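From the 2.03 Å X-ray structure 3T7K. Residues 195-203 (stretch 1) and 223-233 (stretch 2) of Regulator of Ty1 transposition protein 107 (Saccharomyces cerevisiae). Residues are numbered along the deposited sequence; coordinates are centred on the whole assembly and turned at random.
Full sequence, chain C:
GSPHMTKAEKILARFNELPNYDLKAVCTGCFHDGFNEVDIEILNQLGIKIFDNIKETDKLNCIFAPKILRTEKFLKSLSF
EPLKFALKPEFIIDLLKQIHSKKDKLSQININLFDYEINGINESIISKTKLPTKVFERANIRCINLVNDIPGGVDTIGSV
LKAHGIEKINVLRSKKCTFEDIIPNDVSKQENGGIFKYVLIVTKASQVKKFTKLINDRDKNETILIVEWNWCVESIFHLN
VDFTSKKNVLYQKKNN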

# COMPACT_ATOMS: atom_id res chain seq x y z
N ILE C 195 23.17 20.42 -2.87
CA ILE C 195 23.33 19.11 -2.23
C ILE C 195 24.62 18.99 -1.42
O ILE C 195 25.72 19.31 -1.88
CB ILE C 195 23.22 17.94 -3.26
CG1 ILE C 195 21.80 17.88 -3.83
CG2 ILE C 195 23.55 16.62 -2.60
CD1 ILE C 195 21.52 16.64 -4.69
N PHE C 196 24.49 18.55 -0.17
CA PHE C 196 25.66 18.41 0.67
C PHE C 196 26.36 17.10 0.36
O PHE C 196 25.74 16.05 0.37
CB PHE C 196 25.27 18.49 2.14
CG PHE C 196 24.93 19.87 2.60
CD1 PHE C 196 25.94 20.79 2.84
CD2 PHE C 196 23.62 20.26 2.79
CE1 PHE C 196 25.66 22.07 3.26
CE2 PHE C 196 23.32 21.53 3.22
CZ PHE C 196 24.35 22.45 3.46
N LYS C 197 27.66 17.17 0.06
CA LYS C 197 28.42 15.96 -0.20
C LYS C 197 28.60 15.14 1.08
O LYS C 197 28.61 13.90 1.04
CB LYS C 197 29.77 16.32 -0.83
CG LYS C 197 30.70 15.15 -1.08
CD LYS C 197 30.20 14.30 -2.24
CE LYS C 197 31.27 13.32 -2.68
NZ LYS C 197 32.62 13.96 -2.62
N TYR C 198 28.74 15.81 2.21
CA TYR C 198 28.93 15.09 3.47
C TYR C 198 27.98 15.58 4.54
O TYR C 198 27.94 16.78 4.84
CB TYR C 198 30.35 15.27 4.00
CG TYR C 198 31.40 14.74 3.07
CD1 TYR C 198 31.72 13.39 3.06
CD2 TYR C 198 32.08 15.59 2.22
CE1 TYR C 198 32.71 12.90 2.20
CE2 TYR C 198 33.06 15.12 1.36
CZ TYR C 198 33.37 13.77 1.36
OH TYR C 198 34.34 13.31 0.51
N VAL C 199 27.27 14.64 5.15
CA VAL C 199 26.31 14.96 6.18
C VAL C 199 26.66 14.12 7.38
O VAL C 199 26.79 12.90 7.29
CB VAL C 199 24.85 14.62 5.75
CG1 VAL C 199 23.88 15.15 6.78
CG2 VAL C 199 24.54 15.25 4.41
N LEU C 200 26.81 14.78 8.52
CA LEU C 200 27.19 14.09 9.74
C LEU C 200 26.33 14.56 10.88
O LEU C 200 26.00 15.74 10.98
CB LEU C 200 28.67 14.34 10.07
CG LEU C 200 29.72 14.02 8.99
CD1 LEU C 200 29.94 15.20 8.03
CD2 LEU C 200 31.04 13.66 9.64
N ILE C 201 25.96 13.62 11.75
CA ILE C 201 25.17 13.95 12.92
C ILE C 201 26.12 13.71 14.06
O ILE C 201 26.71 12.64 14.15
CB ILE C 201 23.96 13.02 13.08
CG1 ILE C 201 23.01 13.20 11.90
CG2 ILE C 201 23.24 13.32 14.38
CD1 ILE C 201 21.81 12.23 11.91
N VAL C 202 26.29 14.70 14.91
CA VAL C 202 27.32 14.62 15.93
C VAL C 202 26.79 15.02 17.28
O VAL C 202 25.69 15.56 17.39
CB VAL C 202 28.56 15.49 15.56
CG1 VAL C 202 29.20 14.98 14.28
CG2 VAL C 202 28.18 16.95 15.45
N THR C 203 27.59 14.74 18.30
CA THR C 203 27.29 15.06 19.69
C THR C 203 28.18 16.20 20.22
O THR C 203 27.69 17.13 20.86
CB THR C 203 27.51 13.83 20.59
OG1 THR C 203 26.54 12.81 20.26
CG2 THR C 203 27.38 14.20 22.06
N THR C 223 31.13 20.05 -0.18
CA THR C 223 30.28 20.66 0.82
C THR C 223 30.02 19.73 2.00
O THR C 223 30.05 18.51 1.87
CB THR C 223 28.97 21.12 0.20
OG1 THR C 223 28.36 20.01 -0.45
CG2 THR C 223 29.26 22.20 -0.84
N ILE C 224 29.78 20.34 3.15
CA ILE C 224 29.65 19.60 4.39
C ILE C 224 28.53 20.19 5.22
O ILE C 224 28.37 21.41 5.28
CB ILE C 224 30.93 19.71 5.24
CG1 ILE C 224 32.16 19.32 4.43
CG2 ILE C 224 30.82 18.86 6.50
CD1 ILE C 224 33.48 19.78 5.07
N LEU C 225 27.76 19.32 5.86
CA LEU C 225 26.74 19.75 6.80
C LEU C 225 26.90 18.92 8.06
O LEU C 225 26.89 17.70 8.01
CB LEU C 225 25.35 19.55 6.21
CG LEU C 225 24.20 19.81 7.18
CD1 LEU C 225 24.23 21.24 7.68
CD2 LEU C 225 22.89 19.53 6.48
N ILE C 226 27.07 19.59 9.19
CA ILE C 226 27.19 18.88 10.45
C ILE C 226 26.13 19.43 11.40
O ILE C 226 26.10 20.63 11.66
CB ILE C 226 28.60 19.05 11.06
CG1 ILE C 226 29.67 18.67 10.03
CG2 ILE C 226 28.75 18.18 12.28
CD1 ILE C 226 31.10 18.68 10.58
N VAL C 227 25.27 18.54 11.89
CA VAL C 227 24.15 18.96 12.73
C VAL C 227 24.07 18.14 14.01
O VAL C 227 24.72 17.10 14.14
CB VAL C 227 22.80 18.78 12.00
CG1 VAL C 227 22.75 19.63 10.74
CG2 VAL C 227 22.62 17.32 11.66
N GLU C 228 23.27 18.62 14.95
CA GLU C 228 22.93 17.84 16.13
C GLU C 228 21.67 17.00 15.86
O GLU C 228 20.92 17.26 14.91
CB GLU C 228 22.67 18.77 17.33
CG GLU C 228 23.82 19.74 17.61
CD GLU C 228 23.60 20.60 18.85
OE1 GLU C 228 23.18 21.76 18.71
OE2 GLU C 228 23.88 20.10 19.96
N TRP C 229 21.45 15.99 16.68
CA TRP C 229 20.26 15.14 16.57
C TRP C 229 19.01 16.01 16.56
O TRP C 229 18.10 15.80 15.77
CB TRP C 229 20.22 14.12 17.71
CG TRP C 229 18.90 13.38 17.86
CD1 TRP C 229 18.10 13.38 18.96
CD2 TRP C 229 18.24 12.57 16.88
NE1 TRP C 229 16.98 12.60 18.73
CE2 TRP C 229 17.05 12.09 17.46
CE3 TRP C 229 18.55 12.19 15.57
CZ2 TRP C 229 16.15 11.26 16.77
CZ3 TRP C 229 17.65 11.36 14.88
CH2 TRP C 229 16.48 10.91 15.49
N ASN C 230 18.98 17.01 17.43
CA ASN C 230 17.82 17.89 17.54
C ASN C 230 17.42 18.53 16.22
O ASN C 230 16.29 18.96 16.05
CB ASN C 230 18.09 18.99 18.57
CG ASN C 230 17.07 19.03 19.67
OD1 ASN C 230 15.94 19.49 19.47
ND2 ASN C 230 17.44 18.53 20.84
N TRP C 231 18.37 18.63 15.29
CA TRP C 231 18.09 19.21 13.98
C TRP C 231 17.18 18.28 13.20
O TRP C 231 16.30 18.73 12.45
CB TRP C 231 19.42 19.43 13.22
CG TRP C 231 19.34 20.07 11.85
CD1 TRP C 231 19.42 21.41 11.55
CD2 TRP C 231 19.20 19.39 10.59
NE1 TRP C 231 19.34 21.60 10.20
CE2 TRP C 231 19.20 20.37 9.59
CE3 TRP C 231 19.07 18.05 10.22
CZ2 TRP C 231 19.08 20.06 8.24
CZ3 TRP C 231 18.95 17.73 8.88
CH2 TRP C 231 18.95 18.73 7.90
N CYS C 232 17.40 16.98 13.38
CA CYS C 232 16.59 15.95 12.73
C CYS C 232 15.22 15.87 13.36
O CYS C 232 14.23 15.63 12.67
CB CYS C 232 17.25 14.59 12.85
SG CYS C 232 18.89 14.52 12.10
N VAL C 233 15.16 16.06 14.67
CA VAL C 233 13.91 15.97 15.41
C VAL C 233 13.00 17.13 15.04
O VAL C 233 11.81 16.92 14.84
CB VAL C 233 14.14 15.96 16.93
CG1 VAL C 233 12.81 16.13 17.68
CG2 VAL C 233 14.82 14.67 17.34
O HOH W 1 23.19 15.24 18.78

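Thr-223 opens the contact. Its OG1 donates a hydrogen bond to Ile-195 O (3.1 Å) and accepts one from Lys-197 N (3.0 Å), so one hydroxyl ties down the approach to the strand. Its carbonyl O accepts from Tyr-198 N (3.0 Å).

From here two parallel strands run side by side, with axes 4.7 Å apart. Ile-224 pairs with Tyr-198. Its CG2 packs on Leu-200 CD1 (4.1 Å), and its CA makes a CA-H...O contact with Tyr-198 O (3.3 Å).

Leu-225 uses both backbone polar groups: its N donates to Tyr-198 O (2.7 Å), and its O accepts from Leu-200 N (3.0 Å). Its CB sits over one face of the Phe-196 ring, 3.6 Å from CD1 of Phe-196, in a CH-pi contact.

Ile-226 shares a sheet face with Tyr-198, Ile-224 and Leu-200. Its CG1 meets Leu-200 CD1 at 4.0 Å, and its CG2 lies 3.4 Å from Val-202 CG2.

Val-227 repeats the pattern of Leu-225. Its N donates to Leu-200 O (3.0 Å), and its O accepts from Val-202 N (3.0 Å).

At Trp-229 a water takes over: it accepts from Trp-229 N (2.8 Å) and donates to Val-202 O (2.9 Å). In the helix, Cys-232 points back toward stretch 1, with SG 3.7 Å from Ile-201 CD1.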